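PDB 5TZB: D-aminopeptidase from Burkholderia sp. LK4, which probably releases N-terminal residues, beta-amino acids among them, from peptides, as an Ntn-type hydrolase of peptidase family S58. Local coordinates for residues I28-G33 against L228-Y233; I63-T68 against Y113-S118; A220-R225 against G292-S297; R277-A282 against F301-T306. All blocks are in the same frame, centred on the assembly; numbering follows the deposited sequence. Where two conformers were deposited one is given.

Interaction 1: residues I28-G33 against L228-Y233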
loop_
_atom_site.group_PDB
_atom_site.type_symbol
_atom_site.label_atom_id
_atom_site.label_comp_id
_atom_site.label_asym_id
_atom_site.label_seq_id
_atom_site.Cartn_x
_atom_site.Cartn_y
_atom_site.Cartn_z
ATOM N N ILE C 28 20.106 13.507 30.292
ATOM C CA ILE C 28 18.776 13.291 29.740
ATOM C C ILE C 28 18.718 11.932 29.086
ATOM O O ILE C 28 19.361 11.701 28.065
ATOM C CB ILE C 28 18.392 14.354 28.694
ATOM C CG1 ILE C 28 18.530 15.757 29.281
ATOM C CG2 ILE C 28 16.973 14.106 28.191
ATOM C CD1 ILE C 28 18.525 16.840 28.229
ATOM N N ARG C 29 17.923 11.041 29.668
ATOM C CA ARG C 29 17.837 9.684 29.169
ATOM C C ARG C 29 16.513 9.474 28.453
ATOM O O ARG C 29 15.449 9.645 29.039
ATOM C CB ARG C 29 17.978 8.695 30.315
ATOM C CG ARG C 29 19.389 8.540 30.853
ATOM C CD ARG C 29 19.423 7.516 31.987
ATOM N NE ARG C 29 19.013 6.191 31.511
ATOM C CZ ARG C 29 17.782 5.686 31.610
ATOM N NH1 ARG C 29 16.804 6.396 32.169
ATOM N NH2 ARG C 29 17.528 4.470 31.135
ATOM N N ILE C 30 16.595 9.075 27.190
ATOM C CA ILE C 30 15.418 8.831 26.366
ATOM C C ILE C 30 15.042 7.361 26.366
ATOM O O ILE C 30 15.863 6.511 26.029
ATOM C CB ILE C 30 15.647 9.259 24.894
ATOM C CG1 ILE C 30 16.044 10.740 24.788
ATOM C CG2 ILE C 30 14.413 8.949 24.064
ATOM C CD1 ILE C 30 14.980 11.701 25.216
ATOM N N GLY C 31 13.812 7.063 26.769
ATOM C CA GLY C 31 13.348 5.696 26.795
ATOM C C GLY C 31 14.071 4.893 27.858
ATOM O O GLY C 31 14.723 5.459 28.744
ATOM N N LEU C 32 13.982 3.570 27.758
ATOM C CA LEU C 32 14.523 2.703 28.799
ATOM C C LEU C 32 15.687 1.806 28.359
ATOM O O LEU C 32 16.316 1.144 29.199
ATOM C CB LEU C 32 13.396 1.847 29.382
ATOM C CG LEU C 32 12.353 2.651 30.157
ATOM C CD1 LEU C 32 11.023 1.914 30.246
ATOM C CD2 LEU C 32 12.888 2.979 31.534
ATOM N N GLY C 33 15.980 1.781 27.061
ATOM C CA GLY C 33 16.961 0.854 26.511
ATOM C C GLY C 33 18.386 1.345 26.689
ATOM O O GLY C 33 18.615 2.458 27.171
ATOM N N LEU C 228 7.301 20.690 20.746
ATOM C CA LEU C 228 8.530 19.987 21.141
ATOM C C LEU C 228 8.383 19.243 22.480
ATOM O O LEU C 228 7.949 19.827 23.477
ATOM C CB LEU C 228 9.702 20.967 21.238
ATOM C CG LEU C 228 11.038 20.374 21.701
ATOM C CD1 LEU C 228 11.556 19.265 20.773
ATOM C CD2 LEU C 228 12.088 21.469 21.919
ATOM N N ARG C 229 8.717 17.952 22.492
ATOM C CA ARG C 229 8.727 17.178 23.731
ATOM C C ARG C 229 10.027 16.380 23.843
ATOM O O ARG C 229 10.471 15.758 22.882
ATOM C CB ARG C 229 7.509 16.241 23.821
ATOM C CG ARG C 229 6.151 16.919 23.601
ATOM C CD ARG C 229 4.986 16.183 24.291
ATOM N NE ARG C 229 5.033 14.735 24.090
ATOM C CZ ARG C 229 4.020 13.899 24.324
ATOM N NH1 ARG C 229 2.849 14.356 24.743
ATOM N NH2 ARG C 229 4.180 12.599 24.123
ATOM N N VAL C 230 10.645 16.421 25.022
ATOM C CA VAL C 230 11.923 15.751 25.263
ATOM C C VAL C 230 11.792 14.761 26.409
ATOM O O VAL C 230 11.510 15.158 27.547
ATOM C CB VAL C 230 13.050 16.766 25.590
ATOM C CG1 VAL C 230 14.342 16.040 25.955
ATOM C CG2 VAL C 230 13.279 17.693 24.418
ATOM N N ALA C 231 12.021 13.486 26.106
ATOM C CA ALA C 231 11.768 12.383 27.039
ATOM C C ALA C 231 10.328 12.455 27.535
ATOM O O ALA C 231 10.047 12.141 28.695
ATOM C CB ALA C 231 12.737 12.402 28.206
ATOM N N GLY C 232 9.444 12.926 26.661
ATOM C CA GLY C 232 8.028 13.046 26.954
ATOM C C GLY C 232 7.571 14.375 27.533
ATOM O O GLY C 232 6.391 14.709 27.436
ATOM N N TYR C 233 8.493 15.141 28.121
ATOM C CA TYR C 233 8.136 16.378 28.832
ATOM C C TYR C 233 7.879 17.548 27.893
ATOM O O TYR C 233 8.635 17.763 26.951
ATOM C CB TYR C 233 9.231 16.736 29.839
ATOM C CG TYR C 233 9.276 15.779 31.011
ATOM C CD1 TYR C 233 8.666 16.103 32.216
ATOM C CD2 TYR C 233 9.911 14.547 30.907
ATOM C CE1 TYR C 233 8.693 15.227 33.295
ATOM C CE2 TYR C 233 9.936 13.666 31.977
ATOM C CZ TYR C 233 9.325 14.021 33.170
ATOM O OH TYR C 233 9.340 13.155 34.238
#

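Interaction 2: residues I63-T68 against Y113-S118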
loop_
_atom_site.group_PDB
_atom_site.type_symbol
_atom_site.label_atom_id
_atom_site.label_comp_id
_atom_site.label_asym_id
_atom_site.label_seq_id
_atom_site.Cartn_x
_atom_site.Cartn_y
_atom_site.Cartn_z
ATOM N N ILE C 63 25.279 29.554 0.546
ATOM C CA ILE C 63 25.163 28.110 0.507
ATOM C C ILE C 63 25.166 27.565 1.928
ATOM O O ILE C 63 26.127 27.775 2.671
ATOM C CB ILE C 63 26.300 27.478 -0.294
ATOM C CG1 ILE C 63 26.374 28.104 -1.688
ATOM C CG2 ILE C 63 26.100 25.979 -0.398
ATOM C CD1 ILE C 63 27.593 27.655 -2.501
ATOM N N ARG C 64 24.081 26.908 2.322
ATOM C CA ARG C 64 24.038 26.240 3.620
ATOM C C ARG C 64 23.396 24.886 3.401
ATOM O O ARG C 64 22.221 24.692 3.699
ATOM C CB ARG C 64 23.237 27.061 4.642
ATOM C CG ARG C 64 23.866 28.412 4.931
ATOM C CD ARG C 64 25.216 28.300 5.630
ATOM N NE ARG C 64 25.800 29.623 5.852
ATOM C CZ ARG C 64 25.536 30.390 6.902
ATOM N NH1 ARG C 64 24.709 29.949 7.838
ATOM N NH2 ARG C 64 26.105 31.586 7.025
ATOM N N THR C 65 24.175 23.947 2.877
ATOM C CA THR C 65 23.634 22.663 2.475
ATOM C C THR C 65 24.747 21.629 2.392
ATOM O O THR C 65 25.860 21.872 2.851
ATOM C CB THR C 65 22.901 22.763 1.106
ATOM O OG1 THR C 65 22.157 21.567 0.863
ATOM C CG2 THR C 65 23.884 22.996 -0.031
ATOM N N GLY C 66 24.445 20.473 1.814
ATOM C CA GLY C 66 25.441 19.435 1.671
ATOM C C GLY C 66 24.824 18.075 1.435
ATOM O O GLY C 66 23.669 17.950 1.024
ATOM N N VAL C 67 25.609 17.040 1.701
ATOM C CA VAL C 67 25.142 15.697 1.489
ATOM C C VAL C 67 25.719 14.773 2.567
ATOM O O VAL C 67 26.877 14.912 2.970
ATOM C CB VAL C 67 25.493 15.214 0.041
ATOM C CG1 VAL C 67 26.936 15.484 -0.286
ATOM C CG2 VAL C 67 25.161 13.747 -0.156
ATOM N N THR C 68 24.881 13.861 3.055
ATOM C CA THR C 68 25.301 12.814 3.980
ATOM C C THR C 68 25.146 11.457 3.320
ATOM O O THR C 68 24.144 11.212 2.645
ATOM C CB THR C 68 24.477 12.838 5.272
ATOM O OG1 THR C 68 24.725 14.063 5.965
ATOM C CG2 THR C 68 24.853 11.668 6.177
ATOM N N TYR C 113 21.505 11.531 1.959
ATOM C CA TYR C 113 20.606 12.618 2.323
ATOM C C TYR C 113 21.100 13.922 1.705
ATOM O O TYR C 113 22.294 14.202 1.772
ATOM C CB TYR C 113 20.554 12.819 3.837
ATOM C CG TYR C 113 20.019 11.698 4.693
ATOM C CD1 TYR C 113 19.367 10.603 4.150
ATOM C CD2 TYR C 113 20.160 11.759 6.076
ATOM C CE1 TYR C 113 18.875 9.588 4.971
ATOM C CE2 TYR C 113 19.674 10.763 6.895
ATOM C CZ TYR C 113 19.037 9.685 6.344
ATOM O OH TYR C 113 18.558 8.705 7.182
ATOM N N THR C 114 20.205 14.743 1.159
ATOM C CA THR C 114 20.605 16.084 0.725
ATOM C C THR C 114 19.385 17.024 0.735
ATOM O O THR C 114 18.392 16.716 1.370
ATOM C CB THR C 114 21.272 16.042 -0.666
ATOM O OG1 THR C 114 21.840 17.320 -0.980
ATOM C CG2 THR C 114 20.289 15.623 -1.739
ATOM N N ASN C 115 19.456 18.172 0.062
ATOM C CA ASN C 115 18.298 19.065 -0.022
ATOM C C ASN C 115 17.399 18.711 -1.211
ATOM O O ASN C 115 17.826 17.979 -2.103
ATOM C CB ASN C 115 18.740 20.524 -0.125
ATOM C CG ASN C 115 19.408 20.833 -1.452
ATOM O OD1 ASN C 115 18.735 21.005 -2.471
ATOM N ND2 ASN C 115 20.733 20.928 -1.444
ATOM N N THR C 116 16.176 19.249 -1.224
ATOM C CA THR C 116 15.150 18.863 -2.199
ATOM C C THR C 116 15.543 19.058 -3.665
ATOM O O THR C 116 15.144 18.270 -4.523
ATOM C CB THR C 116 13.827 19.632 -1.959
ATOM O OG1 THR C 116 13.548 19.692 -0.547
ATOM C CG2 THR C 116 12.677 18.938 -2.689
ATOM N N HIS C 117 16.298 20.107 -3.963
ATOM C CA HIS C 117 16.610 20.410 -5.349
ATOM C C HIS C 117 17.933 19.804 -5.827
ATOM O O HIS C 117 18.345 20.016 -6.961
ATOM C CB HIS C 117 16.593 21.926 -5.553
ATOM C CG HIS C 117 15.215 22.510 -5.473
ATOM N ND1 HIS C 117 14.960 23.861 -5.566
ATOM C CD2 HIS C 117 14.009 21.909 -5.334
ATOM C CE1 HIS C 117 13.660 24.072 -5.466
ATOM N NE2 HIS C 117 13.058 22.901 -5.329
ATOM N N SER C 118 18.571 19.017 -4.975
ATOM C CA SER C 118 19.838 18.396 -5.327
ATOM C C SER C 118 19.759 16.866 -5.436
ATOM O O SER C 118 20.775 16.207 -5.682
ATOM C CB SER C 118 20.906 18.784 -4.291
ATOM O OG SER C 118 21.117 20.183 -4.267
#

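Interaction 3: residues A220-R225 against G292-S297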
loop_
_atom_site.group_PDB
_atom_site.type_symbol
_atom_site.label_atom_id
_atom_site.label_comp_id
_atom_site.label_asym_id
_atom_site.label_seq_id
_atom_site.Cartn_x
_atom_site.Cartn_y
_atom_site.Cartn_z
ATOM N N ALA C 220 16.598 15.910 10.518
ATOM C CA ALA C 220 15.396 16.478 11.121
ATOM C C ALA C 220 15.196 17.927 10.695
ATOM O O ALA C 220 16.059 18.781 10.938
ATOM C CB ALA C 220 15.464 16.376 12.652
ATOM N N ASN C 221 14.048 18.180 10.073
ATOM C CA ASN C 221 13.715 19.481 9.507
ATOM C C ASN C 221 12.222 19.772 9.628
ATOM O O ASN C 221 11.630 20.354 8.731
ATOM C CB ASN C 221 14.138 19.517 8.034
ATOM C CG ASN C 221 14.108 20.914 7.440
ATOM O OD1 ASN C 221 14.685 21.847 7.988
ATOM N ND2 ASN C 221 13.421 21.058 6.303
ATOM N N TYR C 222 11.613 19.353 10.734
ATOM C CA TYR C 222 10.157 19.400 10.870
ATOM C C TYR C 222 9.753 20.146 12.147
ATOM O O TYR C 222 10.576 20.368 13.030
ATOM C CB TYR C 222 9.576 17.974 10.924
ATOM C CG TYR C 222 9.777 17.414 12.312
ATOM C CD1 TYR C 222 8.770 17.496 13.269
ATOM C CD2 TYR C 222 10.999 16.870 12.687
ATOM C CE1 TYR C 222 8.979 17.058 14.569
ATOM C CE2 TYR C 222 11.220 16.419 13.988
ATOM C CZ TYR C 222 10.196 16.514 14.923
ATOM O OH TYR C 222 10.385 16.074 16.219
ATOM N N GLY C 223 8.470 20.484 12.255
ATOM C CA GLY C 223 7.872 20.742 13.550
ATOM C C GLY C 223 7.703 22.166 14.001
ATOM O O GLY C 223 8.507 23.055 13.698
ATOM N N VAL C 224 6.634 22.384 14.749
ATOM C CA VAL C 224 6.411 23.697 15.313
ATOM C C VAL C 224 6.927 23.727 16.749
ATOM O O VAL C 224 6.978 22.705 17.450
ATOM C CB VAL C 224 4.925 24.098 15.269
ATOM C CG1 VAL C 224 4.367 23.865 13.863
ATOM C CG2 VAL C 224 4.135 23.285 16.236
ATOM N N ARG C 225 7.327 24.917 17.160
ATOM C CA ARG C 225 7.942 25.147 18.461
ATOM C C ARG C 225 7.199 24.520 19.658
ATOM O O ARG C 225 7.767 23.686 20.381
ATOM C CB ARG C 225 8.071 26.657 18.679
ATOM C CG ARG C 225 8.696 27.041 20.001
ATOM C CD ARG C 225 10.178 26.673 20.083
ATOM N NE ARG C 225 11.008 27.345 19.081
ATOM C CZ ARG C 225 11.328 28.641 19.118
ATOM N NH1 ARG C 225 10.862 29.421 20.095
ATOM N NH2 ARG C 225 12.107 29.171 18.176
ATOM N N GLY C 292 4.860 14.560 13.071
ATOM C CA GLY C 292 3.911 13.707 12.381
ATOM C C GLY C 292 2.546 14.327 12.122
ATOM O O GLY C 292 1.614 13.625 11.734
ATOM N N THR C 293 2.403 15.627 12.346
ATOM C CA THR C 293 1.089 16.260 12.191
ATOM C C THR C 293 1.093 17.438 11.219
ATOM O O THR C 293 0.189 18.281 11.244
ATOM C CB THR C 293 0.511 16.705 13.572
ATOM O OG1 THR C 293 1.403 17.619 14.209
ATOM C CG2 THR C 293 0.341 15.519 14.485
ATOM N N GLU C 294 2.111 17.513 10.366
ATOM C CA GLU C 294 2.207 18.584 9.374
ATOM C C GLU C 294 1.989 18.094 7.936
ATOM O O GLU C 294 2.656 17.160 7.482
ATOM C CB GLU C 294 3.573 19.276 9.452
ATOM C CG GLU C 294 3.790 20.148 10.680
ATOM C CD GLU C 294 5.190 20.800 10.697
ATOM O OE1 GLU C 294 6.212 20.068 10.617
ATOM O OE2 GLU C 294 5.256 22.051 10.790
ATOM N N ASP C 295 1.063 18.733 7.224
ATOM C CA ASP C 295 0.899 18.490 5.788
ATOM C C ASP C 295 2.196 18.753 5.013
ATOM O O ASP C 295 2.524 18.025 4.063
ATOM C CB ASP C 295 -0.212 19.376 5.218
ATOM C CG ASP C 295 -0.249 19.353 3.703
ATOM O OD1 ASP C 295 -0.748 18.361 3.161
ATOM O OD2 ASP C 295 0.203 20.327 3.054
ATOM N N SER C 296 2.955 19.754 5.443
ATOM C CA SER C 296 4.118 20.205 4.670
ATOM C C SER C 296 5.369 19.354 4.871
ATOM O O SER C 296 6.384 19.593 4.219
ATOM C CB SER C 296 4.477 21.644 5.019
ATOM O OG SER C 296 4.962 21.724 6.346
ATOM N N SER C 297 5.292 18.378 5.766
ATOM C CA SER C 297 6.474 17.631 6.200
ATOM C C SER C 297 6.688 16.294 5.475
ATOM O O SER C 297 5.901 15.369 5.616
ATOM C CB SER C 297 6.386 17.396 7.715
ATOM O OG SER C 297 7.619 16.973 8.237
HETATM O O HOH W 1 6.779 24.642 11.302
#

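Interaction 4: residues R277-A282 against F301-T306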
loop_
_atom_site.group_PDB
_atom_site.type_symbol
_atom_site.label_atom_id
_atom_site.label_comp_id
_atom_site.label_asym_id
_atom_site.label_seq_id
_atom_site.Cartn_x
_atom_site.Cartn_y
_atom_site.Cartn_z
ATOM N N ARG C 277 7.944 -3.370 8.669
ATOM C CA ARG C 277 7.388 -3.231 10.005
ATOM C C ARG C 277 8.284 -2.348 10.868
ATOM O O ARG C 277 7.816 -1.437 11.566
ATOM C CB ARG C 277 7.198 -4.605 10.649
ATOM C CG ARG C 277 6.353 -5.555 9.805
ATOM C CD ARG C 277 6.096 -6.859 10.539
ATOM N NE ARG C 277 5.162 -6.641 11.648
ATOM C CZ ARG C 277 4.983 -7.476 12.671
ATOM N NH1 ARG C 277 5.686 -8.604 12.748
ATOM N NH2 ARG C 277 4.121 -7.171 13.638
ATOM N N LEU C 278 9.584 -2.583 10.771
ATOM C CA LEU C 278 10.542 -1.836 11.570
ATOM C C LEU C 278 10.558 -0.353 11.159
ATOM O O LEU C 278 10.620 0.525 12.018
ATOM C CB LEU C 278 11.932 -2.450 11.436
ATOM C CG LEU C 278 13.009 -1.918 12.385
ATOM C CD1 LEU C 278 12.649 -2.273 13.815
ATOM C CD2 LEU C 278 14.351 -2.496 12.024
ATOM N N ALA C 279 10.489 -0.084 9.855
ATOM C CA ALA C 279 10.541 1.294 9.376
ATOM C C ALA C 279 9.382 2.123 9.922
ATOM O O ALA C 279 9.561 3.300 10.224
ATOM C CB ALA C 279 10.553 1.342 7.850
ATOM N N GLN C 280 8.207 1.520 10.059
ATOM C CA GLN C 280 7.046 2.286 10.503
ATOM C C GLN C 280 7.204 2.685 11.967
ATOM O O GLN C 280 6.568 3.639 12.417
ATOM C CB GLN C 280 5.729 1.520 10.295
ATOM C CG GLN C 280 4.502 2.406 10.601
ATOM C CD GLN C 280 3.132 1.828 10.190
ATOM O OE1 GLN C 280 2.102 2.474 10.417
ATOM N NE2 GLN C 280 3.114 0.641 9.578
ATOM N N ARG C 281 8.089 2.028 12.711
ATOM C CA ARG C 281 8.223 2.424 14.116
ATOM C C ARG C 281 8.938 3.780 14.219
ATOM O O ARG C 281 9.026 4.372 15.303
ATOM C CB ARG C 281 8.957 1.353 14.949
ATOM C CG ARG C 281 8.192 0.005 15.120
ATOM C CD ARG C 281 6.741 0.197 14.787
ATOM N NE ARG C 281 5.758 -0.769 15.268
ATOM C CZ ARG C 281 5.177 -1.708 14.526
ATOM N NH1 ARG C 281 5.536 -1.913 13.266
ATOM N NH2 ARG C 281 4.239 -2.466 15.067
ATOM N N ALA C 282 9.451 4.284 13.099
ATOM C CA ALA C 282 9.989 5.638 13.090
ATOM C C ALA C 282 8.872 6.660 13.378
ATOM O O ALA C 282 9.126 7.693 14.010
ATOM C CB ALA C 282 10.683 5.935 11.765
ATOM N N PHE C 301 10.570 7.110 5.793
ATOM C CA PHE C 301 11.394 6.242 6.630
ATOM C C PHE C 301 11.907 4.998 5.897
ATOM O O PHE C 301 11.161 4.333 5.179
ATOM C CB PHE C 301 10.605 5.785 7.867
ATOM C CG PHE C 301 9.812 6.881 8.539
ATOM C CD1 PHE C 301 10.329 8.155 8.691
ATOM C CD2 PHE C 301 8.528 6.617 9.027
ATOM C CE1 PHE C 301 9.576 9.162 9.313
ATOM C CE2 PHE C 301 7.774 7.621 9.650
ATOM C CZ PHE C 301 8.300 8.884 9.797
ATOM N N LEU C 302 13.173 4.676 6.122
ATOM C CA LEU C 302 13.807 3.507 5.529
ATOM C C LEU C 302 14.447 2.689 6.621
ATOM O O LEU C 302 15.051 3.245 7.532
ATOM C CB LEU C 302 14.858 3.917 4.499
ATOM C CG LEU C 302 15.777 2.845 3.897
ATOM C CD1 LEU C 302 15.004 1.848 3.081
ATOM C CD2 LEU C 302 16.822 3.518 3.030
ATOM N N ALA C 303 14.290 1.375 6.537
ATOM C CA ALA C 303 14.966 0.452 7.434
ATOM C C ALA C 303 15.682 -0.645 6.637
ATOM O O ALA C 303 15.111 -1.211 5.706
ATOM C CB ALA C 303 13.990 -0.157 8.400
ATOM N N PHE C 304 16.933 -0.921 6.979
ATOM C CA PHE C 304 17.633 -2.060 6.375
ATOM C C PHE C 304 18.295 -2.936 7.439
ATOM O O PHE C 304 18.650 -2.472 8.533
ATOM C CB PHE C 304 18.655 -1.598 5.321
ATOM C CG PHE C 304 19.870 -0.891 5.883
ATOM C CD1 PHE C 304 21.016 -1.599 6.240
ATOM C CD2 PHE C 304 19.883 0.493 6.001
ATOM C CE1 PHE C 304 22.130 -0.945 6.744
ATOM C CE2 PHE C 304 20.996 1.153 6.499
ATOM C CZ PHE C 304 22.124 0.428 6.875
ATOM N N ALA C 305 18.464 -4.211 7.100
ATOM C CA ALA C 305 19.018 -5.186 8.022
ATOM C C ALA C 305 20.276 -5.822 7.431
ATOM O O ALA C 305 20.328 -6.099 6.230
ATOM C CB ALA C 305 17.974 -6.250 8.342
ATOM N N THR C 306 21.281 -6.072 8.273
ATOM C CA THR C 306 22.545 -6.642 7.795
ATOM C C THR C 306 22.704 -8.113 8.168
ATOM O O THR C 306 23.658 -8.759 7.733
ATOM C CB THR C 306 23.757 -5.855 8.334
ATOM O OG1 THR C 306 23.770 -5.925 9.767
ATOM C CG2 THR C 306 23.686 -4.382 7.914
#

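Interaction 1: residues I28-G33 against L228-Y233
A type I' beta turn running from V230 to Y233 presents V230 and A231 to I28 and I30, which lie in the loop ahead of strand 48-56. The nearest backbone approach is I30 to A231, with CA atoms 5.1 Å apart, and no hydrogen bond crosses, so the contact rests on apolar groups. The CD1 methyl of I30 does most of the touching. It lies alongside the start of A231, 3.6 Å from A231 N and 3.8 Å from A231 CB. The bend that carries this methyl to the turn is at the second torsion of I30 (chi2 -65°), since CG1 itself stays beside the backbone N. The A231 methyl points at the other segment and also meets a carbonyl, A231 CB being 4.0 Å from R29 O.

The turn type is supported by the left-handed backbone angles of both central residues, A231 and G232. Reciprocal backbone bonds close it: V230 N to Y233 O and Y233 N to V230 O, each 3.1 Å. V230, at the base of the turn, has CG1 4.0 Å from I28 CG2, methyl to methyl. The two side chains cross at about a right angle, and in V230 the touching branch lies anti to the backbone N (chi1 175°). Two helices complete the apolar cluster: L374 of helix 371-380 touches both I28 and V230, while V350 of helix 331-355 packs on V230. At the end of the turn, Y233 OH is hydrogen-bonded to V381 O of the second subunit.

Interaction 2: residues I63-T68 against Y113-S118
T68 and Y113 form an antiparallel hydrogen-bonded pair between strands 63-71 and 111-115, neighbours in one mixed sheet, consistent with the alpha-beta-beta-alpha layering of Ntn hydrolases. Their side chains share a face directed at the other sheet: both T68 and Y113 touch strand 213-220, and Y113 OH bonds to L217 O and T263 OG1. Two backbone bonds define the pair, T68 N to Y113 O at 2.9 Å and Y113 N to T68 O at 2.7 Å.

Past V67-T114, whose CA atoms are 4.6 Å apart, the strands part, reaching 6.9 Å between the CA atoms of T65 and N115. A CA-H...O contact follows the pair, from V67 CA to Y113 O at 3.2 Å.

Side-chain hydrogen bonds take over where the backbones part. T114 OG1, anti to its own backbone nitrogen (chi1 -171°), donates to G66 O across 2.8 Å. T65 OG1 accepts from the N115 amide and is also bonded to D150. N115 OD1 accepts from H117 N at 3.0 Å, an Asx turn, which helps fix the rotation of the amide. From N115 ND2 the bond to T65 OG1 measures 2.8 Å, its N-H...O angle is 147°, and the hydroxyl sits 21° out of the amide plane.

Interaction 3: residues A220-R225 against G292-S297
E294 reaches across to G223 with an extended side chain, joining the loop after strand 213-220 to the type I turn E294-S297. The direct hydrogen bond runs from G223 N to E294 OE1, 2.8 Å long with an N-H...O angle of 144°. The donor stands above the carboxylate plane, 36° out of it. G223 has positive phi (100°).

A water adds a second link between the same residues. It donates to E294 OE2 at 3.0 Å and, weakly, to G223 O, so that each carboxylate oxygen has a polar partner.

Van der Waals contacts flank the bonds. V224 CG1 comes within 3.7 Å of E294 OE2. E294 OE1 also lies near the plane of the Y222 ring, at its edge. Y222 CB rests 3.5 Å from S297 OG, a hydroxyl that is hydrogen-bonded to D299.

Next to the contact, the turn residue D295 makes a salt bridge to R277 of the second subunit. Y222 packs on L286 and V289 of helix 272-289 and also on C191 of strand 190-191, while the 292-297 loop leads directly into strand 298-305.

Interaction 4: residues R277-A282 against F301-T306
L278 begins the contact of helix 272-289 with A303 of strand 298-305, within a beta-alpha-beta crossover whose other strand, 260-266, runs parallel to 298-305. The short helix and strand axes approach to 6.9 Å, with 139° between their directions. L278 CB meets A303 CB at 4.3 Å, and the leucine also packs on I264 of the first strand and A341 of helix 331-355.

A279 comes closest to the strand backbone, its CA 4.9 Å from that of A303. The methyls lie side by side, A279 CB and A303 CB being 3.8 Å apart, and such small side chains permit the near approach. The A279 carbonyl lies close to F301, two residues before A303 on the same side of the strand, with A279 O 3.6 Å from F301 CB, and it also accepts the helical bond from A282 N.

Q280 and R281 project from the other side of the helix, where they bond to the second subunit: Q280 to H87 and R281 to G292 and N90.

One turn on from L278, A282 makes a CH-pi contact with F301. Its methyl lies over one face of the ring, 19° off the normal at the centroid and displaced toward the attachment carbon, so that A282 CB is 3.5 Å from F301 CG.

From the N terminus, residues 28-33 open interaction 1, which closes at 228-233 around 194 intervening residues and joins the leading loop to a turn beyond strand 213-220. Interaction 2 nests inside that span: its 44-residue loop closes when strand 111-115 pairs with strand 63-71. Interaction 3 opens at 220-225, just before interaction 1 closes, and ends at 292-297, so the two cross; it joins the loop after strand 213-220 to the loop between helix 272-289 and strand 298-305. Interaction 4 packs that helix on that strand, opening at 277-282 within interaction 3 and closing at 301-306, crossing it in turn. Interactions 1, 3 and 4 all touch the second subunit.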